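PDB 3UIE: adenylyl-sulfate kinase 1, chloroplastic from Arabidopsis thaliana, which transfers a phosphate from ATP to the 3'-hydroxyl of adenosine 5'-phosphosulfate, producing the activated sulfate 3'-phosphoadenylyl sulfate in the chloroplast. Local coordinates for residues N63-L68 / L72-E77; R84-V89 / A102-P107. All blocks are in the same frame, centred on the assembly; numbering follows the deposited sequence. Where two conformers were deposited one is given.

Contact 1 (N63-L68 / L72-E77); sequences NVRHGL and LSFKAE. With ADX (adenosine-5'-phosphosulfate), chain D.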
# COMPACT_ATOMS: atom_id res chain seq x y z
N ASN A 63 6.22 10.73 5.66
CA ASN A 63 4.84 10.70 5.15
C ASN A 63 4.00 9.62 5.79
O ASN A 63 2.95 9.89 6.37
CB ASN A 63 4.81 10.53 3.63
CG ASN A 63 5.46 11.68 2.90
OD1 ASN A 63 5.63 12.77 3.45
ND2 ASN A 63 5.85 11.45 1.64
N VAL A 64 4.47 8.38 5.70
CA VAL A 64 3.71 7.24 6.20
C VAL A 64 3.46 7.33 7.70
O VAL A 64 2.47 6.82 8.21
CB VAL A 64 4.39 5.91 5.86
CG1 VAL A 64 3.52 4.73 6.29
CG2 VAL A 64 4.68 5.83 4.37
N ARG A 65 4.36 7.99 8.42
CA ARG A 65 4.18 8.14 9.86
C ARG A 65 3.07 9.12 10.22
O ARG A 65 2.67 9.23 11.38
CB ARG A 65 5.49 8.55 10.56
CG ARG A 65 6.40 7.36 10.86
CD ARG A 65 7.75 7.85 11.39
NE ARG A 65 8.56 6.75 11.92
CZ ARG A 65 8.34 6.18 13.10
NH1 ARG A 65 7.33 6.59 13.86
NH2 ARG A 65 9.12 5.19 13.52
N HIS A 66 2.57 9.83 9.21
CA HIS A 66 1.41 10.72 9.42
C HIS A 66 0.08 10.08 9.03
O HIS A 66 -0.98 10.65 9.27
CB HIS A 66 1.61 12.04 8.69
CG HIS A 66 2.62 12.94 9.33
ND1 HIS A 66 3.97 12.85 9.08
CD2 HIS A 66 2.47 13.93 10.24
CE1 HIS A 66 4.61 13.76 9.80
NE2 HIS A 66 3.72 14.42 10.51
N GLY A 67 0.13 8.89 8.43
CA GLY A 67 -1.07 8.20 8.00
C GLY A 67 -1.17 6.79 8.54
O GLY A 67 -1.60 6.57 9.68
N LEU A 68 -0.80 5.82 7.71
CA LEU A 68 -0.83 4.41 8.11
C LEU A 68 -0.16 4.20 9.46
O LEU A 68 -0.66 3.46 10.30
CB LEU A 68 -0.10 3.55 7.06
CG LEU A 68 0.00 2.05 7.34
CD1 LEU A 68 -1.40 1.43 7.46
CD2 LEU A 68 0.80 1.34 6.24
N LEU A 72 2.57 4.98 15.56
CA LEU A 72 3.89 4.50 15.98
C LEU A 72 4.79 5.61 16.50
O LEU A 72 4.81 6.71 15.98
CB LEU A 72 4.59 3.81 14.81
CG LEU A 72 3.81 2.60 14.30
CD1 LEU A 72 4.61 1.89 13.21
CD2 LEU A 72 3.53 1.66 15.45
N SER A 73 5.56 5.28 17.54
CA SER A 73 6.54 6.20 18.10
C SER A 73 7.92 5.89 17.51
O SER A 73 8.03 5.27 16.45
CB SER A 73 6.60 6.04 19.61
OG SER A 73 7.23 4.82 19.97
N PHE A 74 8.97 6.30 18.21
CA PHE A 74 10.34 6.00 17.78
C PHE A 74 11.06 5.06 18.74
O PHE A 74 12.25 4.81 18.59
CB PHE A 74 11.14 7.28 17.53
CG PHE A 74 10.66 8.06 16.34
CD1 PHE A 74 11.21 7.83 15.09
CD2 PHE A 74 9.66 9.00 16.47
CE1 PHE A 74 10.76 8.54 13.99
CE2 PHE A 74 9.22 9.72 15.38
CZ PHE A 74 9.76 9.49 14.14
N LYS A 75 10.33 4.54 19.72
CA LYS A 75 10.88 3.46 20.54
C LYS A 75 11.30 2.34 19.61
O LYS A 75 10.77 2.22 18.50
CB LYS A 75 9.83 2.98 21.54
CG LYS A 75 9.33 4.06 22.47
CD LYS A 75 8.06 3.64 23.18
CE LYS A 75 7.36 4.83 23.82
NZ LYS A 75 6.04 4.45 24.40
N ALA A 76 12.25 1.51 20.04
CA ALA A 76 12.82 0.51 19.14
C ALA A 76 11.75 -0.42 18.58
O ALA A 76 11.77 -0.77 17.40
CB ALA A 76 13.90 -0.30 19.87
N GLU A 77 10.81 -0.83 19.42
CA GLU A 77 9.78 -1.76 18.97
C GLU A 77 8.89 -1.12 17.90
O GLU A 77 8.36 -1.81 17.03
CB GLU A 77 8.93 -2.26 20.14
CG GLU A 77 9.73 -2.59 21.39
CD GLU A 77 10.18 -1.34 22.13
OE1 GLU A 77 9.50 -0.30 22.02
OE2 GLU A 77 11.22 -1.39 22.83
SB ADX D . 12.54 4.75 11.23
O1B ADX D . 11.37 4.31 11.92
O2B ADX D . 13.72 4.51 12.09
O3B ADX D . 12.74 4.02 9.96
PA ADX D . 11.62 6.98 9.86
O1A ADX D . 10.26 6.34 9.72
O2A ADX D . 12.33 7.11 8.52
O3A ADX D . 12.49 6.24 10.97
O5' ADX D . 11.38 8.42 10.46
C5' ADX D . 12.42 9.35 10.46
C4' ADX D . 12.02 10.73 10.50
O4' ADX D . 11.38 11.00 11.75
C3' ADX D . 13.24 11.58 10.44
O3' ADX D . 13.11 12.45 9.35
C2' ADX D . 13.23 12.38 11.59
O2' ADX D . 12.98 13.68 11.15
C1' ADX D . 12.08 11.99 12.43
N9 ADX D . 12.47 11.62 13.76
C8 ADX D . 11.87 12.02 14.91
N7 ADX D . 12.47 11.41 15.95
C5 ADX D . 13.45 10.62 15.46
C6 ADX D . 14.40 9.77 16.05
N6 ADX D . 14.42 9.59 17.47
N1 ADX D . 15.29 9.11 15.27
C2 ADX D . 15.27 9.26 13.93
N3 ADX D . 14.36 10.08 13.34
C4 ADX D . 13.45 10.76 14.07
O HOH W 1 4.32 8.10 13.85
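The adenosine-5'-phosphosulfate pocket of this P-loop kinase is built in part from Arg65 and Phe74, which stack on each other across the 63-68 and 72-77 segments. Three flat layers follow in order: the adenine, the phenyl ring of Phe74 and the guanidinium of Arg65. Over the centre of one Phe74 face lies N7 of the adenine; under the opposite face, displaced toward the rim, lies Arg65 CZ. The guanidinium and ring planes differ by only 16°, and Arg65 CZ is 3.8 Å from the Phe74 ring centroid, so the pair meets the geometry of a cation-pi stack. At the sugar end of this sandwich, Phe74 CZ approaches O4' of the ligand to 3.3 Å.

Stacking leaves the N-H groups of Arg65 pointing outward around its edge, toward two ligand oxygens and one backbone carbonyl. Arg65 NE donates to phosphate oxygen O1A of the ligand at 2.8 Å. Arg65 NH2 donates to sulfate oxygen O1B at 2.9 Å, almost dead straight (177°). With CG, CD and NE in an extended run (chi3 169°), the guanidinium is carried out to the phosphate and the sulfate.

The remaining edge turns to the backbone: Arg65 NH1 and NH2 together grip Ser73 O, at 3.0 Å and 3.1 Å, from the same side of its carbonyl plane. The stack and these four bonds would together hold the guanidinium against rotation, and its positive charge probably offsets that of phosphate and sulfate. Asn82 of helix 76-95 packs on Arg65 and also bonds the ligand, while Asp78 accepts from Ser73 N. The loop bearing the carbonyl is itself folded by an ST turn, in which Lys75 N donates to Ser73 OG at 3.1 Å.

Contact 2 (R84-V89 / A102-P107); sequences RRVGEV and ASLISP. With ADX (adenosine-5'-phosphosulfate), chain D.
The methyl tips of Val86 and Leu104 meet, and the flat group beside them, the Leu104 peptide carbonyl, carries Ser106 OG above its plane, 61° out of it. Around this lies a beta-alpha-beta crossover of the P-loop fold: helix 76-95 links the adjacent parallel strands 56-60 and 99-103, and the present contact seats the helix on the second strand and the loop that follows.

Val86 supplies the helix side. With Val86 CG1 anti to the backbone N (chi1 171°), this methyl is set against both partners on the strand side. Val86 CG1 reaches Leu104 CD1 at 3.8 Å. It also rests on Ala102, Val86 CG1 to Ala102 CB being 4.1 Å. The other branch, Val86 CG2, faces Leu104 CD2 at 3.9 Å. Trp29 of strand 26-31 touches both Val86 and Ala102, extending this buried apolar seam under the helix. Changing Leu104 to an alanine removes CG and both methyls, which would probably open a gap beside Val86, leaving its CG2 without a partner on the loop and its CG1 with just Ala102 CB across the contact.

Beyond Leu104 the chain becomes an anion-binding loop, its amides turned on the substrate. Ile105 N donates to phosphate oxygen O2A at 2.9 Å (164°). Ser106 N donates to sulfate oxygen O3B at 2.8 Å. Ile105 also sends its side chain to the base, with Ile105 CD1 3.4 Å from C2 of the adenine, and Lys38 of the ATP-binding P-loop packs on Ile105 from helix 38-51. Ser106, probably the phosphoserine intermediate as in related enzymes, keeps its hydroxyl away from the anions and hydrogen-bonded to Trp29 NE1. That hydroxyl donates its own proton back along the loop, from Ser106 OG to Leu104 O at 2.9 Å.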
# COMPACT_ATOMS: atom_id res chain seq x y z
N ARG A 84 8.37 -2.97 9.40
CA ARG A 84 7.61 -4.14 9.02
C ARG A 84 6.42 -3.77 8.14
O ARG A 84 6.21 -4.36 7.08
CB ARG A 84 7.10 -4.90 10.25
CG ARG A 84 6.37 -6.17 9.89
CD ARG A 84 5.61 -6.76 11.07
NE ARG A 84 4.38 -6.02 11.38
CZ ARG A 84 3.21 -6.20 10.77
NH1 ARG A 84 3.09 -7.09 9.79
NH2 ARG A 84 2.15 -5.49 11.15
N ARG A 85 5.63 -2.79 8.58
CA ARG A 85 4.44 -2.40 7.82
C ARG A 85 4.84 -1.82 6.47
O ARG A 85 4.21 -2.12 5.45
CB ARG A 85 3.59 -1.38 8.58
CG ARG A 85 2.93 -1.91 9.83
CD ARG A 85 2.07 -0.81 10.45
NE ARG A 85 1.64 -1.12 11.81
CZ ARG A 85 1.04 -0.25 12.61
NH1 ARG A 85 0.79 0.99 12.18
NH2 ARG A 85 0.69 -0.60 13.84
N VAL A 86 5.88 -0.99 6.45
CA VAL A 86 6.32 -0.43 5.18
C VAL A 86 6.78 -1.52 4.21
O VAL A 86 6.47 -1.46 3.02
CB VAL A 86 7.40 0.66 5.34
CG1 VAL A 86 7.98 1.04 4.00
CG2 VAL A 86 6.80 1.89 6.02
N GLY A 87 7.49 -2.53 4.72
CA GLY A 87 7.88 -3.67 3.89
C GLY A 87 6.68 -4.39 3.29
O GLY A 87 6.69 -4.79 2.12
N GLU A 88 5.64 -4.59 4.09
CA GLU A 88 4.43 -5.25 3.60
C GLU A 88 3.71 -4.41 2.55
O GLU A 88 3.21 -4.93 1.55
CB GLU A 88 3.50 -5.61 4.76
CG GLU A 88 4.05 -6.74 5.69
CD GLU A 88 3.85 -8.16 5.14
OE1 GLU A 88 3.53 -8.35 3.94
OE2 GLU A 88 4.02 -9.11 5.93
N VAL A 89 3.65 -3.11 2.77
CA VAL A 89 2.99 -2.25 1.78
C VAL A 89 3.81 -2.18 0.49
O VAL A 89 3.25 -2.22 -0.61
CB VAL A 89 2.74 -0.86 2.35
CG1 VAL A 89 2.21 0.07 1.25
CG2 VAL A 89 1.72 -0.96 3.50
N ALA A 102 11.08 2.89 -1.15
CA ALA A 102 10.86 3.11 0.27
C ALA A 102 12.03 3.89 0.83
O ALA A 102 13.18 3.49 0.68
CB ALA A 102 10.70 1.77 1.00
N SER A 103 11.74 5.02 1.47
CA SER A 103 12.79 5.90 1.98
C SER A 103 12.59 6.12 3.48
O SER A 103 11.85 7.00 3.87
CB SER A 103 12.73 7.25 1.24
OG SER A 103 13.57 8.24 1.84
N LEU A 104 13.22 5.28 4.29
CA LEU A 104 13.04 5.28 5.74
C LEU A 104 14.42 5.10 6.34
O LEU A 104 15.25 4.40 5.75
CB LEU A 104 12.22 4.06 6.16
CG LEU A 104 10.73 3.97 6.38
CD1 LEU A 104 9.95 4.11 5.09
CD2 LEU A 104 10.45 2.62 7.03
N ILE A 105 14.67 5.70 7.50
CA ILE A 105 15.95 5.47 8.18
C ILE A 105 16.20 3.97 8.32
O ILE A 105 17.29 3.48 8.04
CB ILE A 105 16.02 6.17 9.56
CG1 ILE A 105 15.94 7.68 9.38
CG2 ILE A 105 17.31 5.78 10.30
CD1 ILE A 105 15.91 8.46 10.70
N SER A 106 15.16 3.26 8.75
CA SER A 106 15.19 1.79 8.91
C SER A 106 16.52 1.28 9.45
O SER A 106 17.25 0.57 8.76
CB SER A 106 14.81 1.08 7.60
OG SER A 106 15.49 1.62 6.48
N PRO A 107 16.85 1.65 10.70
CA PRO A 107 18.20 1.48 11.24
C PRO A 107 18.61 0.03 11.54
O PRO A 107 19.79 -0.25 11.58
CB PRO A 107 18.16 2.30 12.54
CG PRO A 107 16.72 2.25 12.95
CD PRO A 107 15.94 2.29 11.67
SB ADX D . 12.54 4.75 11.23
O1B ADX D . 11.37 4.31 11.92
O2B ADX D . 13.72 4.51 12.09
O3B ADX D . 12.74 4.02 9.96
PA ADX D . 11.62 6.98 9.86
O1A ADX D . 10.26 6.34 9.72
O2A ADX D . 12.33 7.11 8.52
O3A ADX D . 12.49 6.24 10.97
O5' ADX D . 11.38 8.42 10.46
C5' ADX D . 12.42 9.35 10.46
C4' ADX D . 12.02 10.73 10.50
O4' ADX D . 11.38 11.00 11.75
C3' ADX D . 13.24 11.58 10.44
O3' ADX D . 13.11 12.45 9.35
C2' ADX D . 13.23 12.38 11.59
O2' ADX D . 12.98 13.68 11.15
C1' ADX D . 12.08 11.99 12.43
N9 ADX D . 12.47 11.62 13.76
C8 ADX D . 11.87 12.02 14.91
N7 ADX D . 12.47 11.41 15.95
C5 ADX D . 13.45 10.62 15.46
C6 ADX D . 14.40 9.77 16.05
N6 ADX D . 14.42 9.59 17.47
N1 ADX D . 15.29 9.11 15.27
C2 ADX D . 15.27 9.26 13.93
N3 ADX D . 14.36 10.08 13.34
C4 ADX D . 13.45 10.76 14.07

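Overall arrangement
Contacts 1 and 2, with centres 10 Å apart, follow one another along the chain and share helix 76-95. Both bind adenosine-5'-phosphosulfate, on complementary atoms: 63-68 donates to O1A and O1B, 102-107 to O2A and O3B, so phosphate and sulfate are each held from both contacts. Direct packing joins the two, Leu68 CD2 lying 3.7 Å from Val89 CG2 and Leu72 CD2 4.0 Å from Arg85 NH2. At nearest atoms the ATP analogue is about 8 Å from the Phe74 side chain and about 7 Å from that of Leu104. Both contacts also reach the second subunit, whose Arg84 bonds Leu68 O, which places the dimer interface close to the substrate-binding residues.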